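Local coordinates for 4-hydroxy-3-methylbut-2-enyl diphosphate reductase (Aquifex aeolicus, PDB 3DNF), which catalyses the last step of the non-mevalonate isoprenoid pathway, reducing hydroxymethylbutenyl diphosphate to isopentenyl and dimethylallyl diphosphate at an iron-sulfur cluster, at residues 124-129 with 162-167; 142-147 with 169-174. All coordinates share one frame; numbering follows the deposited sequence.

Contact 1 of 2, residues 124-129 with 162-167. With F3S (Fe3-s4 cluster), chain E.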
loop_
_atom_site.group_PDB
_atom_site.type_symbol
_atom_site.label_atom_id
_atom_site.label_comp_id
_atom_site.label_asym_id
_atom_site.label_seq_id
_atom_site.Cartn_x
_atom_site.Cartn_y
_atom_site.Cartn_z
ATOM N N HIS B 124 13.543 6.341 17.666
ATOM C CA HIS B 124 14.539 5.293 17.556
ATOM C C HIS B 124 15.778 5.835 16.867
ATOM O O HIS B 124 15.645 6.552 15.888
ATOM C CB HIS B 124 14.020 4.062 16.806
ATOM C CG HIS B 124 14.987 2.915 16.821
ATOM N ND1 HIS B 124 14.817 1.805 17.621
ATOM C CD2 HIS B 124 16.143 2.718 16.149
ATOM C CE1 HIS B 124 15.826 0.971 17.439
ATOM N NE2 HIS B 124 16.645 1.502 16.550
ATOM N N PRO B 125 16.984 5.483 17.371
ATOM C CA PRO B 125 18.221 5.976 16.707
ATOM C C PRO B 125 18.348 5.712 15.183
ATOM O O PRO B 125 18.919 6.549 14.443
ATOM C CB PRO B 125 19.334 5.268 17.484
ATOM C CG PRO B 125 18.721 4.947 18.836
ATOM C CD PRO B 125 17.285 4.639 18.544
ATOM N N GLU B 126 17.850 4.583 14.686
ATOM C CA GLU B 126 17.901 4.312 13.246
ATOM C C GLU B 126 17.082 5.378 12.485
ATOM O O GLU B 126 17.534 5.915 11.473
ATOM C CB GLU B 126 17.399 2.914 12.889
ATOM C CG GLU B 126 17.673 2.587 11.432
ATOM C CD GLU B 126 16.844 1.399 10.971
ATOM O OE1 GLU B 126 17.032 0.302 11.574
ATOM O OE2 GLU B 126 16.021 1.581 10.025
ATOM N N VAL B 127 15.927 5.678 13.020
ATOM C CA VAL B 127 15.013 6.637 12.442
ATOM C C VAL B 127 15.606 8.060 12.478
ATOM O O VAL B 127 15.586 8.762 11.490
ATOM C CB VAL B 127 13.587 6.489 13.094
ATOM C CG1 VAL B 127 12.649 7.615 12.651
ATOM C CG2 VAL B 127 12.991 5.126 12.724
ATOM N N ILE B 128 16.163 8.464 13.610
ATOM C CA ILE B 128 16.831 9.752 13.735
ATOM C C ILE B 128 17.951 9.856 12.688
ATOM O O ILE B 128 18.115 10.905 12.051
ATOM C CB ILE B 128 17.402 9.898 15.168
ATOM C CG1 ILE B 128 16.229 10.013 16.142
ATOM C CG2 ILE B 128 18.346 11.111 15.302
ATOM C CD1 ILE B 128 16.608 9.924 17.607
ATOM N N GLY B 129 18.722 8.790 12.528
ATOM C CA GLY B 129 19.824 8.856 11.545
ATOM C C GLY B 129 19.300 9.058 10.126
ATOM O O GLY B 129 19.775 9.927 9.382
ATOM N N VAL B 162 9.293 4.444 2.785
ATOM C CA VAL B 162 10.324 3.490 3.218
ATOM C C VAL B 162 10.029 3.005 4.657
ATOM O O VAL B 162 9.077 3.478 5.305
ATOM C CB VAL B 162 11.754 4.075 3.113
ATOM C CG1 VAL B 162 12.058 4.385 1.650
ATOM C CG2 VAL B 162 11.924 5.267 4.020
ATOM N N ALA B 163 10.818 2.036 5.138
ATOM C CA ALA B 163 10.588 1.455 6.462
ATOM C C ALA B 163 11.857 1.458 7.295
ATOM O O ALA B 163 12.981 1.304 6.786
ATOM C CB ALA B 163 10.070 0.016 6.357
ATOM N N GLN B 164 11.670 1.684 8.583
ATOM C CA GLN B 164 12.700 1.337 9.546
ATOM C C GLN B 164 12.969 -0.169 9.349
ATOM O O GLN B 164 12.049 -0.945 9.090
ATOM C CB GLN B 164 12.182 1.634 10.942
ATOM C CG GLN B 164 13.215 1.433 12.061
ATOM C CD GLN B 164 12.591 1.533 13.437
ATOM O OE1 GLN B 164 11.408 1.844 13.566
ATOM N NE2 GLN B 164 13.381 1.275 14.483
ATOM N N THR B 165 14.239 -0.573 9.387
ATOM C CA THR B 165 14.609 -1.982 9.057
ATOM C C THR B 165 13.845 -3.032 9.870
ATOM O O THR B 165 13.533 -4.127 9.369
ATOM C CB THR B 165 16.120 -2.247 9.187
ATOM O OG1 THR B 165 16.568 -2.012 10.543
ATOM C CG2 THR B 165 16.945 -1.360 8.166
ATOM N N THR B 166 13.569 -2.693 11.131
ATOM C CA THR B 166 12.848 -3.579 12.064
ATOM C C THR B 166 11.343 -3.336 12.126
ATOM O O THR B 166 10.668 -3.900 12.980
ATOM C CB THR B 166 13.432 -3.447 13.481
ATOM O OG1 THR B 166 13.397 -2.062 13.850
ATOM C CG2 THR B 166 14.865 -3.919 13.482
ATOM N N GLN B 167 10.806 -2.521 11.222
ATOM C CA GLN B 167 9.359 -2.255 11.203
ATOM C C GLN B 167 8.567 -3.556 10.979
ATOM O O GLN B 167 8.892 -4.347 10.110
ATOM C CB GLN B 167 9.027 -1.218 10.111
ATOM C CG GLN B 167 7.515 -0.994 9.899
ATOM C CD GLN B 167 6.843 -0.465 11.127
ATOM O OE1 GLN B 167 7.323 0.478 11.764
ATOM N NE2 GLN B 167 5.731 -1.088 11.502
HETATM FE FE1 F3S E . 18.750 -6.447 9.724
HETATM FE FE3 F3S E . 21.026 -4.974 9.748
HETATM FE FE4 F3S E . 20.307 -6.458 11.580
HETATM S S1 F3S E . 18.932 -4.254 9.222
HETATM S S2 F3S E . 18.232 -7.032 11.869
HETATM S S3 F3S E . 20.888 -7.248 9.647
HETATM S S4 F3S E . 21.596 -4.743 11.963
HETATM O O HOH W 1 15.722 -0.468 13.763
#
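Glu126, in the first turn of helix 125-136, reaches across to Thr165 in the loop that follows strand 158-163, a loop at the C-terminal end of a four-stranded parallel sheet in one lobe of this three-lobed open alpha/beta enzyme. The Glu126 side chain runs extended, CG anti to the backbone N (chi1 -171°), and offers both carboxylate oxygens. Glu126 OE2 takes the N-H of Thr165 N on its syn lone pair at 2.9 Å, nearly straight at 167°. Glu126 OE1 accepts from Thr165 OG1 at 2.6 Å, met on the syn side but 21° out of the carboxylate plane. A water also donates to OE1 and links it to Gln164 NE2 and Thr166 OG1. Two partners on OE1 and one on OE2 thus fix the turn of the carboxylate. An alanine here would probably leave the Thr165 hydroxyl and amide without these acceptors, and the water without its carboxylate partner. Gln164, also extended, crosses Val127 at about a right angle, its CD 3.7 Å from Val127 CG2. Its OE1 accepts from Glu121 N, which helps fix the amide. Glu126 is predicted to be the proton donor, and His124 and Thr165 to bind substrate; Thr165 also lines the pocket of the Fe3-S4 cluster, its CB 3.5 Å from sulfur S1. At the other end of the contact the amide nitrogen of Gln164 lies over one face of the His124 ring, toward the rim, with NE2 3.3 Å from His124 CG.

Contact 2 of 2, residues 142-147 with 169-174; sequences IVVETL and EEFFKE
Phe171, in the first turn of helix 169-182, points its ring at the bend of chain that leaves strand 141-144. Phe171 CG stands anti to the backbone N (chi1 -175°), and the far end of the ring, CZ and CE2, meets the backbone of Glu145 and Thr146. Phe171 CZ comes 3.5 Å from Thr146 C, and Phe171 CE2 lies equally close, 3.5 Å, to Glu145 O. Around the ring's edge, near its plane, sit Leu147 N and Val144 O, the latter 3.9 Å from Phe171 CE2. Side chains also meet: Val144 CG1, from the strand end, touches Phe171 CZ at 4.0 Å, and Leu147 CD1 stands 4.2 Å from Phe171 CE1. Beyond the bend, Asp149 OD2 accepts from the N-H groups of Glu145 and Thr146, holding the backbone that the ring meets. One turn further along the helix, Glu174 lies across Leu147 at about a right angle. Glu174 CG lies 4.0 Å from both Leu147 CD1 and Leu147 CD2. Leu147 CD2 also approaches Glu174 OE2 at 3.6 Å. The polar partner of that carboxylate oxygen is on another chain: it forms a salt bridge with Lys173 NZ of the second subunit. The arrangement is that of an alpha/beta layer: a helix packed over a parallel sheet, one aromatic residue reaching the end of an outermost strand.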
loop_
_atom_site.group_PDB
_atom_site.type_symbol
_atom_site.label_atom_id
_atom_site.label_comp_id
_atom_site.label_asym_id
_atom_site.label_seq_id
_atom_site.Cartn_x
_atom_site.Cartn_y
_atom_site.Cartn_z
ATOM N N ILE B 142 8.097 12.826 6.796
ATOM C CA ILE B 142 7.729 12.583 8.174
ATOM C C ILE B 142 7.977 11.106 8.546
ATOM O O ILE B 142 8.141 10.260 7.649
ATOM C CB ILE B 142 6.251 12.909 8.435
ATOM C CG1 ILE B 142 5.345 12.119 7.464
ATOM C CG2 ILE B 142 5.982 14.437 8.320
ATOM C CD1 ILE B 142 3.844 12.203 7.747
ATOM N N VAL B 143 7.937 10.859 9.857
ATOM C CA VAL B 143 7.863 9.490 10.422
ATOM C C VAL B 143 6.413 9.144 10.702
ATOM O O VAL B 143 5.671 9.953 11.272
ATOM C CB VAL B 143 8.674 9.358 11.738
ATOM C CG1 VAL B 143 8.602 7.877 12.256
ATOM C CG2 VAL B 143 10.110 9.776 11.498
ATOM N N VAL B 144 5.999 7.955 10.264
ATOM C CA VAL B 144 4.678 7.454 10.555
ATOM C C VAL B 144 4.814 6.299 11.542
ATOM O O VAL B 144 5.302 5.220 11.189
ATOM C CB VAL B 144 3.944 7.039 9.222
ATOM C CG1 VAL B 144 2.666 6.185 9.555
ATOM C CG2 VAL B 144 3.508 8.301 8.454
ATOM N N GLU B 145 4.366 6.533 12.782
ATOM C CA GLU B 145 4.484 5.519 13.823
ATOM C C GLU B 145 3.131 4.895 14.112
ATOM O O GLU B 145 3.036 3.715 14.479
ATOM C CB GLU B 145 5.116 6.095 15.095
ATOM C CG GLU B 145 5.333 5.017 16.139
ATOM C CD GLU B 145 6.173 5.458 17.309
ATOM O OE1 GLU B 145 6.844 6.521 17.231
ATOM O OE2 GLU B 145 6.181 4.695 18.305
ATOM N N THR B 146 2.093 5.697 13.942
ATOM C CA THR B 146 0.729 5.206 14.016
ATOM C C THR B 146 -0.052 5.767 12.832
ATOM O O THR B 146 0.387 6.711 12.180
ATOM C CB THR B 146 0.024 5.567 15.357
ATOM O OG1 THR B 146 -0.238 6.976 15.401
ATOM C CG2 THR B 146 0.875 5.162 16.534
ATOM N N LEU B 147 -1.225 5.205 12.560
ATOM C CA LEU B 147 -1.948 5.556 11.355
ATOM C C LEU B 147 -2.346 7.041 11.324
ATOM O O LEU B 147 -2.413 7.640 10.254
ATOM C CB LEU B 147 -3.139 4.616 11.151
ATOM C CG LEU B 147 -3.630 4.292 9.736
ATOM C CD1 LEU B 147 -2.526 3.897 8.751
ATOM C CD2 LEU B 147 -4.670 3.180 9.840
ATOM N N GLU B 169 5.731 -5.860 9.505
ATOM C CA GLU B 169 5.142 -5.896 8.156
ATOM C C GLU B 169 3.669 -5.557 8.164
ATOM O O GLU B 169 3.170 -4.923 7.231
ATOM C CB GLU B 169 5.319 -7.277 7.537
ATOM C CG GLU B 169 6.770 -7.652 7.187
ATOM C CD GLU B 169 6.821 -8.900 6.308
ATOM O OE1 GLU B 169 5.908 -9.735 6.381
ATOM O OE2 GLU B 169 7.786 -9.064 5.541
ATOM N N GLU B 170 2.948 -5.992 9.196
ATOM C CA GLU B 170 1.525 -5.707 9.248
ATOM C C GLU B 170 1.179 -4.228 9.208
ATOM O O GLU B 170 0.297 -3.817 8.459
ATOM C CB GLU B 170 0.897 -6.359 10.474
ATOM C CG GLU B 170 0.062 -7.561 10.117
ATOM C CD GLU B 170 -0.887 -7.960 11.234
ATOM O OE1 GLU B 170 -0.489 -7.860 12.417
ATOM O OE2 GLU B 170 -2.026 -8.376 10.922
ATOM N N PHE B 171 1.887 -3.429 9.994
ATOM C CA PHE B 171 1.648 -1.977 9.949
ATOM C C PHE B 171 2.137 -1.313 8.669
ATOM O O PHE B 171 1.480 -0.434 8.111
ATOM C CB PHE B 171 2.181 -1.284 11.208
ATOM C CG PHE B 171 1.847 0.177 11.261
ATOM C CD1 PHE B 171 0.522 0.606 11.302
ATOM C CD2 PHE B 171 2.863 1.119 11.253
ATOM C CE1 PHE B 171 0.209 1.965 11.329
ATOM C CE2 PHE B 171 2.568 2.484 11.281
ATOM C CZ PHE B 171 1.240 2.906 11.332
ATOM N N PHE B 172 3.258 -1.792 8.175
ATOM C CA PHE B 172 3.796 -1.240 6.933
ATOM C C PHE B 172 2.804 -1.469 5.793
ATOM O O PHE B 172 2.519 -0.569 5.030
ATOM C CB PHE B 172 5.081 -1.940 6.618
ATOM C CG PHE B 172 5.805 -1.344 5.454
ATOM C CD1 PHE B 172 6.346 -0.048 5.550
ATOM C CD2 PHE B 172 5.884 -2.045 4.240
ATOM C CE1 PHE B 172 6.998 0.510 4.488
ATOM C CE2 PHE B 172 6.568 -1.488 3.157
ATOM C CZ PHE B 172 7.105 -0.196 3.283
ATOM N N LYS B 173 2.229 -2.677 5.737
ATOM C CA LYS B 173 1.239 -3.043 4.711
ATOM C C LYS B 173 -0.003 -2.119 4.775
ATOM O O LYS B 173 -0.505 -1.659 3.742
ATOM C CB LYS B 173 0.871 -4.531 4.825
ATOM C CG LYS B 173 -0.314 -4.932 3.994
ATOM C CD LYS B 173 -0.583 -6.409 4.082
ATOM C CE LYS B 173 -1.808 -6.738 3.267
ATOM N NZ LYS B 173 -2.139 -8.172 3.447
ATOM N N GLU B 174 -0.456 -1.839 6.002
ATOM C CA GLU B 174 -1.593 -0.959 6.254
ATOM C C GLU B 174 -1.336 0.480 5.812
ATOM O O GLU B 174 -2.221 1.082 5.171
ATOM C CB GLU B 174 -1.984 -1.004 7.751
ATOM C CG GLU B 174 -3.088 -0.040 8.167
ATOM C CD GLU B 174 -4.450 -0.431 7.636
ATOM O OE1 GLU B 174 -4.614 -1.589 7.179
ATOM O OE2 GLU B 174 -5.371 0.422 7.654
#

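Contacts 1 and 2 lie with their centres 12 Å apart in one lobe, built on the parallel sheet ordered 141-144, 115-119, 158-163, 185-189. Along the chain their segments alternate: helix 125-136, strand 141-144, strand 158-163, then helix 169-182. Contact 1 joins helix 125-136 to the loop after strand 158-163; contact 2 joins helix 169-182 to the bend after edge strand 141-144. They touch directly, Val127 CG1 packing on Val143 CG2 at 3.5 Å and Ala163 CB on Phe172 CE1 at 3.6 Å. The same lobe thus presents cluster-side residues in contact 1, while helix 169-182 of contact 2 also faces the second subunit.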